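PDB 1E6Y: methyl-coenzyme M reductase subunit gamma from Methanosarcina barkeri, which forms part of the complex that reduces methyl-coenzyme M with coenzyme B, releasing methane and the mixed heterodisulfide in the last step of methanogenesis. Local coordinates for residues R29-E34 with Q137-I142; D48-H53 with G79-Y84; A71-A76 with E127-Q132. All coordinates share one frame; numbering follows the deposited sequence.

Interaction 1 of 3, residues R29-E34 with Q137-I142; sequences REISDE and QMETEI
R29 and I31 donate the hydrogen bonds across this contact, to M138, E139 and T140 at the end of helix 127-139. The guanidinium of R29 works through one nitrogen. R29 NH1 gives a hydrogen bond of 2.9 Å to M138 O and another of 3.0 Å to T140 O. Both carbonyls lie at the guanidinium edge, each tilted a little from its plane. The bend at chi3 (80°) brings R29 NH1 between the carbonyl oxygens of M138, in the last turn, and T140, just past the helix. M138 O also accepts from H145 NE2. Between the backbones, R29 N makes a weak bond to E139 O.

The carboxylate of E139 meets the other backbone. I31 N donates to E139 OE2, 2.9 Å away and nearly straight (175°), on the anti lone pair of that oxygen. K135 forms a salt bridge with the same oxygen. E30 OE1 lies 4.3 Å from E139 OE2, but it has its own salt bridge to K27. The lysines K27 and K135 probably ease the repulsion.

The apolar part is small. I31 CG2 rests 3.7 Å from E139 CG, and I31 CD1 touches M138 CE at 4.0 Å. L36 of helix 33-40 packs against both I31 and M138.

The arrangement is typical of C-terminal helix capping: an arginine from an extended segment binds carbonyls at the end of helix 127-139.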
loop_
_atom_site.group_PDB
_atom_site.type_symbol
_atom_site.label_atom_id
_atom_site.label_comp_id
_atom_site.label_asym_id
_atom_site.label_seq_id
_atom_site.Cartn_x
_atom_site.Cartn_y
_atom_site.Cartn_z
ATOM N N ARG C 29 54.060 -13.226 16.433
ATOM C CA ARG C 29 54.715 -13.068 15.143
ATOM C C ARG C 29 54.763 -11.586 14.800
ATOM O O ARG C 29 54.182 -10.740 15.482
ATOM C CB ARG C 29 53.967 -13.850 14.055
ATOM C CG ARG C 29 52.580 -13.248 13.799
ATOM C CD ARG C 29 51.730 -14.207 12.981
ATOM N NE ARG C 29 51.123 -15.273 13.753
ATOM C CZ ARG C 29 50.080 -15.209 14.562
ATOM N NH1 ARG C 29 49.426 -14.063 14.758
ATOM N NH2 ARG C 29 49.668 -16.308 15.185
ATOM N N GLU C 30 55.520 -11.283 13.750
ATOM C CA GLU C 30 55.749 -9.915 13.308
ATOM C C GLU C 30 55.239 -9.721 11.886
ATOM O O GLU C 30 55.364 -10.612 11.049
ATOM C CB GLU C 30 57.246 -9.595 13.345
ATOM C CG GLU C 30 57.910 -9.828 14.688
ATOM C CD GLU C 30 58.577 -8.580 15.224
ATOM O OE1 GLU C 30 57.861 -7.585 15.482
ATOM O OE2 GLU C 30 59.819 -8.589 15.374
ATOM N N ILE C 31 54.672 -8.548 11.622
ATOM C CA ILE C 31 54.399 -8.128 10.254
ATOM C C ILE C 31 54.859 -6.682 10.062
ATOM O O ILE C 31 54.634 -5.832 10.927
ATOM C CB ILE C 31 52.887 -8.276 9.899
ATOM C CG1 ILE C 31 52.672 -7.979 8.413
ATOM C CG2 ILE C 31 52.031 -7.359 10.767
ATOM C CD1 ILE C 31 51.292 -8.344 7.902
ATOM N N SER C 32 55.618 -6.439 8.998
ATOM C CA SER C 32 56.121 -5.098 8.713
ATOM C C SER C 32 54.976 -4.167 8.327
ATOM O O SER C 32 53.911 -4.622 7.904
ATOM C CB SER C 32 57.156 -5.144 7.588
ATOM O OG SER C 32 56.542 -5.354 6.328
ATOM N N ASP C 33 55.206 -2.864 8.456
ATOM C CA ASP C 33 54.196 -1.869 8.110
ATOM C C ASP C 33 53.783 -1.980 6.647
ATOM O O ASP C 33 52.596 -1.930 6.326
ATOM C CB ASP C 33 54.716 -0.456 8.386
ATOM C CG ASP C 33 54.924 -0.181 9.870
ATOM O OD1 ASP C 33 55.625 0.801 10.192
ATOM O OD2 ASP C 33 54.389 -0.933 10.714
ATOM N N GLU C 34 54.761 -2.184 5.771
ATOM C CA GLU C 34 54.501 -2.263 4.339
ATOM C C GLU C 34 53.761 -3.538 3.945
ATOM O O GLU C 34 52.917 -3.516 3.049
ATOM C CB GLU C 34 55.808 -2.160 3.553
ATOM C CG GLU C 34 56.419 -0.764 3.545
ATOM C CD GLU C 34 57.353 -0.531 2.368
ATOM O OE1 GLU C 34 57.959 -1.506 1.871
ATOM O OE2 GLU C 34 57.478 0.633 1.936
ATOM N N GLN C 137 45.860 -7.557 15.481
ATOM C CA GLN C 137 45.129 -8.755 15.083
ATOM C C GLN C 137 45.993 -9.700 14.254
ATOM O O GLN C 137 45.881 -10.916 14.381
ATOM C CB GLN C 137 43.871 -8.382 14.301
ATOM C CG GLN C 137 42.843 -7.620 15.115
ATOM C CD GLN C 137 41.458 -7.675 14.500
ATOM O OE1 GLN C 137 40.720 -8.642 14.697
ATOM N NE2 GLN C 137 41.101 -6.642 13.740
ATOM N N MET C 138 46.912 -9.135 13.475
ATOM C CA MET C 138 47.791 -9.925 12.618
ATOM C C MET C 138 48.920 -10.591 13.404
ATOM O O MET C 138 49.336 -11.702 13.074
ATOM C CB MET C 138 48.394 -9.048 11.515
ATOM C CG MET C 138 47.399 -8.546 10.475
ATOM S SD MET C 138 46.584 -9.865 9.550
ATOM C CE MET C 138 47.856 -10.283 8.347
ATOM N N GLU C 139 49.405 -9.909 14.441
ATOM C CA GLU C 139 50.630 -10.314 15.130
ATOM C C GLU C 139 50.399 -11.165 16.374
ATOM O O GLU C 139 51.264 -11.951 16.759
ATOM C CB GLU C 139 51.454 -9.081 15.513
ATOM C CG GLU C 139 52.036 -8.323 14.326
ATOM C CD GLU C 139 53.005 -7.222 14.734
ATOM O OE1 GLU C 139 52.881 -6.688 15.855
ATOM O OE2 GLU C 139 53.887 -6.881 13.920
ATOM N N THR C 140 49.244 -10.999 17.009
ATOM C CA THR C 140 48.990 -11.642 18.292
ATOM C C THR C 140 48.191 -12.935 18.170
ATOM O O THR C 140 47.719 -13.294 17.087
ATOM C CB THR C 140 48.260 -10.698 19.269
ATOM O OG1 THR C 140 46.940 -10.426 18.782
ATOM C CG2 THR C 140 49.031 -9.394 19.426
ATOM N N GLU C 141 47.992 -13.590 19.310
ATOM C CA GLU C 141 47.387 -14.914 19.366
ATOM C C GLU C 141 45.926 -14.938 18.921
ATOM O O GLU C 141 45.378 -16.012 18.667
ATOM C CB GLU C 141 47.496 -15.475 20.785
ATOM C CG GLU C 141 46.745 -14.662 21.828
ATOM C CD GLU C 141 46.811 -15.276 23.207
ATOM O OE1 GLU C 141 47.301 -14.603 24.134
ATOM O OE2 GLU C 141 46.368 -16.431 23.369
ATOM N N ILE C 142 45.302 -13.765 18.822
ATOM C CA ILE C 142 43.907 -13.678 18.391
ATOM C C ILE C 142 43.731 -14.247 16.980
ATOM O O ILE C 142 42.654 -14.723 16.626
ATOM C CB ILE C 142 43.383 -12.210 18.448
ATOM C CG1 ILE C 142 41.857 -12.186 18.290
ATOM C CG2 ILE C 142 44.042 -11.364 17.367
ATOM C CD1 ILE C 142 41.203 -10.917 18.797
#

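Interaction 2 of 3, residues D48-H53 with G79-Y84; sequences DYPSTH and GDRVRY
P50 and R81 meet ring to guanidinium, and the R81 side chain runs along the 48-53 segment. Its CB leads to CG, which lies anti to the carbonyl carbon (chi1 -57°); R81 CG is 4.1 Å from S51 C. CD comes near P50 CB. R81 NE is 3.6 Å from P50 CB and also gives a hydrogen bond of 3.0 Å to water 2, which sits at the guanidinium edge. Beyond it, CZ and NH1 lie against the proline. P50 CG stands 3.5 Å from R81 NH1 over one face, while R83 CD covers the opposite face. NH1 ends in a salt bridge with E127, and NH2 binds a backbone of another protein chain. An alanine in place of R81 would probably leave E127 without this charged mate and open a gap between P50 and R83.

The backbones form a single beta bridge, S51 with D80, just ahead of strand 82-89. T52 N donates to G79 O at 2.9 Å, and R81 N makes a weak bond to P50 O. Water 2 donates to that same P50 O. G79 closes helix 74-78 in a Schellman motif with positive phi. A CB on it would clash with H53 O. G79 CA lies over one face of the H53 ring, 3.9 Å from the ring centroid, a CH-pi contact.

D80 OD2 is 3.5 Å from Y49 CB. Water 1 lies between D80 OD2 and Y49 O and can donate to either. D80 OD1 is held by R128, and the Y49 hydroxyl probably by E131.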
loop_
_atom_site.group_PDB
_atom_site.type_symbol
_atom_site.label_atom_id
_atom_site.label_comp_id
_atom_site.label_asym_id
_atom_site.label_seq_id
_atom_site.Cartn_x
_atom_site.Cartn_y
_atom_site.Cartn_z
ATOM N N ASP C 48 51.249 7.790 1.167
ATOM C CA ASP C 48 50.449 8.623 2.061
ATOM C C ASP C 48 49.019 8.101 2.134
ATOM O O ASP C 48 48.489 7.599 1.145
ATOM C CB ASP C 48 50.425 10.070 1.560
ATOM C CG ASP C 48 51.778 10.755 1.655
ATOM O OD1 ASP C 48 52.684 10.230 2.340
ATOM O OD2 ASP C 48 51.922 11.842 1.059
ATOM N N TYR C 49 48.398 8.230 3.303
ATOM C CA TYR C 49 46.983 7.904 3.458
ATOM C C TYR C 49 46.134 8.873 2.645
ATOM O O TYR C 49 46.230 10.089 2.820
ATOM C CB TYR C 49 46.573 7.982 4.928
ATOM C CG TYR C 49 47.269 6.976 5.811
ATOM C CD1 TYR C 49 48.412 7.323 6.526
ATOM C CD2 TYR C 49 46.778 5.677 5.942
ATOM C CE1 TYR C 49 49.048 6.406 7.352
ATOM C CE2 TYR C 49 47.407 4.751 6.769
ATOM C CZ TYR C 49 48.540 5.125 7.472
ATOM O OH TYR C 49 49.145 4.237 8.329
ATOM N N PRO C 50 45.316 8.348 1.716
ATOM C CA PRO C 50 44.317 9.172 1.023
ATOM C C PRO C 50 43.302 9.741 2.009
ATOM O O PRO C 50 43.168 9.250 3.128
ATOM C CB PRO C 50 43.668 8.195 0.040
ATOM C CG PRO C 50 44.684 7.105 -0.132
ATOM C CD PRO C 50 45.302 6.959 1.225
ATOM N N SER C 51 42.622 10.804 1.603
ATOM C CA SER C 51 41.656 11.446 2.478
ATOM C C SER C 51 40.261 11.435 1.865
ATOM O O SER C 51 40.110 11.349 0.646
ATOM C CB SER C 51 42.090 12.883 2.769
ATOM O OG SER C 51 42.108 13.658 1.585
ATOM N N THR C 52 39.243 11.471 2.721
ATOM C CA THR C 52 37.869 11.630 2.266
ATOM C C THR C 52 37.359 13.052 2.523
ATOM O O THR C 52 36.422 13.509 1.872
ATOM C CB THR C 52 36.928 10.591 2.936
ATOM O OG1 THR C 52 35.631 10.664 2.335
ATOM C CG2 THR C 52 36.810 10.842 4.435
ATOM N N HIS C 53 38.013 13.754 3.447
ATOM C CA HIS C 53 37.773 15.178 3.669
ATOM C C HIS C 53 39.049 15.829 4.203
ATOM O O HIS C 53 39.987 15.128 4.588
ATOM C CB HIS C 53 36.602 15.387 4.646
ATOM C CG HIS C 53 36.834 14.828 6.016
ATOM N ND1 HIS C 53 37.688 15.414 6.926
ATOM C CD2 HIS C 53 36.254 13.789 6.663
ATOM C CE1 HIS C 53 37.620 14.765 8.074
ATOM N NE2 HIS C 53 36.756 13.775 7.942
ATOM N N GLY C 79 41.715 13.183 8.381
ATOM C CA GLY C 79 40.657 13.093 7.389
ATOM C C GLY C 79 40.761 11.865 6.499
ATOM O O GLY C 79 40.277 11.875 5.366
ATOM N N ASP C 80 41.381 10.806 7.020
ATOM C CA ASP C 80 41.525 9.535 6.304
ATOM C C ASP C 80 40.180 9.012 5.808
ATOM O O ASP C 80 39.152 9.194 6.468
ATOM C CB ASP C 80 42.131 8.468 7.224
ATOM C CG ASP C 80 43.617 8.652 7.455
ATOM O OD1 ASP C 80 44.203 7.802 8.155
ATOM O OD2 ASP C 80 44.205 9.624 6.939
ATOM N N ARG C 81 40.198 8.293 4.690
ATOM C CA ARG C 81 39.080 7.411 4.374
ATOM C C ARG C 81 38.835 6.419 5.513
ATOM O O ARG C 81 39.760 6.058 6.258
ATOM C CB ARG C 81 39.346 6.618 3.097
ATOM C CG ARG C 81 39.650 7.392 1.828
ATOM C CD ARG C 81 40.095 6.386 0.758
ATOM N NE ARG C 81 41.340 5.742 1.174
ATOM C CZ ARG C 81 41.912 4.714 0.550
ATOM N NH1 ARG C 81 43.057 4.202 1.007
ATOM N NH2 ARG C 81 41.328 4.189 -0.519
ATOM N N VAL C 82 37.591 5.973 5.648
ATOM C CA VAL C 82 37.286 4.827 6.493
ATOM C C VAL C 82 37.519 3.561 5.667
ATOM O O VAL C 82 36.911 3.392 4.608
ATOM C CB VAL C 82 35.816 4.861 6.984
ATOM C CG1 VAL C 82 35.503 3.616 7.812
ATOM C CG2 VAL C 82 35.570 6.117 7.812
ATOM N N ARG C 83 38.509 2.761 6.066
ATOM C CA ARG C 83 38.749 1.475 5.407
ATOM C C ARG C 83 38.693 0.362 6.450
ATOM O O ARG C 83 38.235 0.599 7.570
ATOM C CB ARG C 83 40.068 1.442 4.662
ATOM C CG ARG C 83 40.362 2.498 3.627
ATOM C CD ARG C 83 39.265 2.654 2.593
ATOM N NE ARG C 83 38.882 1.454 1.868
ATOM C CZ ARG C 83 37.634 1.007 1.777
ATOM N NH1 ARG C 83 37.381 -0.086 1.065
ATOM N NH2 ARG C 83 36.629 1.623 2.400
ATOM N N TYR C 84 39.060 -0.859 6.072
ATOM C CA TYR C 84 38.707 -2.020 6.884
ATOM C C TYR C 84 39.753 -3.129 6.910
ATOM O O TYR C 84 40.600 -3.224 6.022
ATOM C CB TYR C 84 37.377 -2.603 6.399
ATOM C CG TYR C 84 37.480 -3.331 5.076
ATOM C CD1 TYR C 84 37.693 -4.711 5.035
ATOM C CD2 TYR C 84 37.493 -2.628 3.871
ATOM C CE1 TYR C 84 37.932 -5.368 3.835
ATOM C CE2 TYR C 84 37.730 -3.276 2.663
ATOM C CZ TYR C 84 37.955 -4.646 2.655
ATOM O OH TYR C 84 38.235 -5.292 1.473
HETATM O O HOH W 1 44.444 11.532 4.972
HETATM O O HOH W 2 42.568 6.800 3.753
#

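Interaction 3 of 3, residues A71-A76 with E127-Q132; sequences AATPGA and ERDMEQ
The first turn of helix 74-78 meets the first turn of helix 127-139, with G75 CA and R128 CA the nearest pair at 5.3 Å. D129 carries the polar part. Its CG lies anti to the carbonyl carbon (chi1 -54°), and the carboxylate extends to the start of the other helix. T73 OG1 donates to D129 OD1 in a short bond of 2.6 Å. G75 N donates to D129 OD2 at 2.9 Å. Each oxygen is met on its syn side, tilted by nearly 30° from the carboxylate plane. Two bonds thus limit the turning of the carboxylate about its last torsion.

T73 is the N-cap of helix 74-78. T73 OG1 accepts from A76 N at 3.0 Å while giving its proton to D129. A317 O of the beta subunit is a further, weak partner of this hydroxyl. D129 OD2 takes the G75 amide in the first turn, where amides have no acceptor from a preceding turn. The negative charge of D129 would probably be favourable at this helix N-terminus.

The rest is packing of R128 along P74 and G75. R128 CG lies 3.6 Å from G75 CA. A CB on G75 would clash with D129 OD1 and press on R128 CG. R128 CD touches P74 CB at 3.9 Å, and P74 O stands over one face of the guanidinium. R128 NE has its salt bridge with D80.

The beta subunit packs on A71, A72 and A76. Within the chain, A76 also touches R126 of strand 121-126, while M130 packs on strand 82-89 and helix 33-40.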
loop_
_atom_site.group_PDB
_atom_site.type_symbol
_atom_site.label_atom_id
_atom_site.label_comp_id
_atom_site.label_asym_id
_atom_site.label_seq_id
_atom_site.Cartn_x
_atom_site.Cartn_y
_atom_site.Cartn_z
ATOM N N ALA C 71 38.851 13.669 22.171
ATOM C CA ALA C 71 39.968 13.822 21.246
ATOM C C ALA C 71 39.745 12.997 19.981
ATOM O O ALA C 71 39.431 11.808 20.049
ATOM C CB ALA C 71 41.271 13.401 21.924
ATOM N N ALA C 72 39.866 13.645 18.828
ATOM C CA ALA C 72 39.865 12.935 17.557
ATOM C C ALA C 72 41.099 12.044 17.464
ATOM O O ALA C 72 42.175 12.404 17.943
ATOM C CB ALA C 72 39.845 13.926 16.406
ATOM N N THR C 73 40.918 10.854 16.900
ATOM C CA THR C 73 42.029 9.954 16.599
ATOM C C THR C 73 42.953 10.601 15.566
ATOM O O THR C 73 42.549 11.522 14.853
ATOM C CB THR C 73 41.515 8.633 16.009
ATOM O OG1 THR C 73 40.839 8.909 14.776
ATOM C CG2 THR C 73 40.561 7.939 16.973
ATOM N N PRO C 74 44.180 10.071 15.411
ATOM C CA PRO C 74 45.071 10.549 14.348
ATOM C C PRO C 74 44.465 10.417 12.946
ATOM O O PRO C 74 44.639 11.298 12.104
ATOM C CB PRO C 74 46.319 9.684 14.517
ATOM C CG PRO C 74 46.318 9.333 15.973
ATOM C CD PRO C 74 44.869 9.130 16.316
ATOM N N GLY C 75 43.691 9.355 12.734
ATOM C CA GLY C 75 43.038 9.147 11.451
ATOM C C GLY C 75 41.907 10.119 11.170
ATOM O O GLY C 75 41.718 10.545 10.029
ATOM N N ALA C 76 41.139 10.455 12.204
ATOM C CA ALA C 76 40.087 11.460 12.088
ATOM C C ALA C 76 40.693 12.838 11.848
ATOM O O ALA C 76 40.249 13.574 10.966
ATOM C CB ALA C 76 39.237 11.477 13.350
ATOM N N GLU C 127 41.596 5.037 8.088
ATOM C CA GLU C 127 42.565 4.059 7.609
ATOM C C GLU C 127 43.776 3.845 8.517
ATOM O O GLU C 127 44.113 2.702 8.822
ATOM C CB GLU C 127 43.044 4.398 6.198
ATOM C CG GLU C 127 43.902 3.288 5.609
ATOM C CD GLU C 127 44.365 3.559 4.196
ATOM O OE1 GLU C 127 45.029 2.671 3.626
ATOM O OE2 GLU C 127 44.073 4.647 3.654
ATOM N N ARG C 128 44.406 4.923 8.983
ATOM C CA ARG C 128 45.596 4.762 9.830
ATOM C C ARG C 128 45.211 4.172 11.180
ATOM O O ARG C 128 45.990 3.393 11.745
ATOM C CB ARG C 128 46.404 6.037 9.999
ATOM C CG ARG C 128 45.888 7.042 11.026
ATOM C CD ARG C 128 46.666 8.347 10.872
ATOM N NE ARG C 128 46.455 8.899 9.538
ATOM C CZ ARG C 128 47.224 9.788 8.951
ATOM N NH1 ARG C 128 48.315 10.283 9.529
ATOM N NH2 ARG C 128 46.909 10.216 7.730
ATOM N N ASP C 129 44.035 4.519 11.707
ATOM C CA ASP C 129 43.554 3.927 12.962
ATOM C C ASP C 129 43.289 2.436 12.776
ATOM O O ASP C 129 43.596 1.628 13.649
ATOM C CB ASP C 129 42.251 4.585 13.433
ATOM C CG ASP C 129 42.352 6.095 13.557
ATOM O OD1 ASP C 129 41.294 6.739 13.443
ATOM O OD2 ASP C 129 43.453 6.637 13.805
ATOM N N MET C 130 42.655 2.096 11.658
ATOM C CA MET C 130 42.359 0.711 11.317
ATOM C C MET C 130 43.639 -0.129 11.245
ATOM O O MET C 130 43.680 -1.244 11.765
ATOM C CB MET C 130 41.601 0.661 9.983
ATOM C CG MET C 130 41.261 -0.738 9.489
ATOM S SD MET C 130 42.639 -1.508 8.613
ATOM C CE MET C 130 42.771 -0.428 7.184
ATOM N N GLU C 131 44.704 0.450 10.691
ATOM C CA GLU C 131 45.977 -0.259 10.547
ATOM C C GLU C 131 46.618 -0.600 11.892
ATOM O O GLU C 131 47.260 -1.646 12.031
ATOM C CB GLU C 131 46.958 0.553 9.698
ATOM C CG GLU C 131 46.618 0.570 8.217
ATOM C CD GLU C 131 47.818 0.872 7.331
ATOM O OE1 GLU C 131 48.736 1.589 7.782
ATOM O OE2 GLU C 131 47.838 0.400 6.176
ATOM N N GLN C 132 46.411 0.260 12.887
ATOM C CA GLN C 132 46.886 -0.012 14.242
ATOM C C GLN C 132 46.196 -1.244 14.815
ATOM O O GLN C 132 46.836 -2.109 15.415
ATOM C CB GLN C 132 46.609 1.180 15.157
ATOM C CG GLN C 132 47.612 2.309 15.051
ATOM C CD GLN C 132 47.553 3.239 16.249
ATOM O OE1 GLN C 132 46.604 3.198 17.040
ATOM N NE2 GLN C 132 48.584 4.062 16.411
#

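How the interactions relate
Interaction 1 closes the longest loop, from 29-34 to 137-142, and both other contacts are nested within it. Interactions 2 and 3 alternate along the chain, in the order 48-53, 71-76, 79-84, 127-132. Their centres are 9 Å apart, and they touch through side chains of helix 127-139. Interaction 1 lies farther off, with centres about 22 Å from interaction 2 and 18 Å from interaction 3. Helix 127-139 joins interactions 1 and 3, one at each end. It follows strand 121-126 of the four-stranded antiparallel sheet, and strand 82-89 of that sheet follows helix 74-78. The contacts thus join these two helices and the segments flanking helix 33-40 beside one sheet.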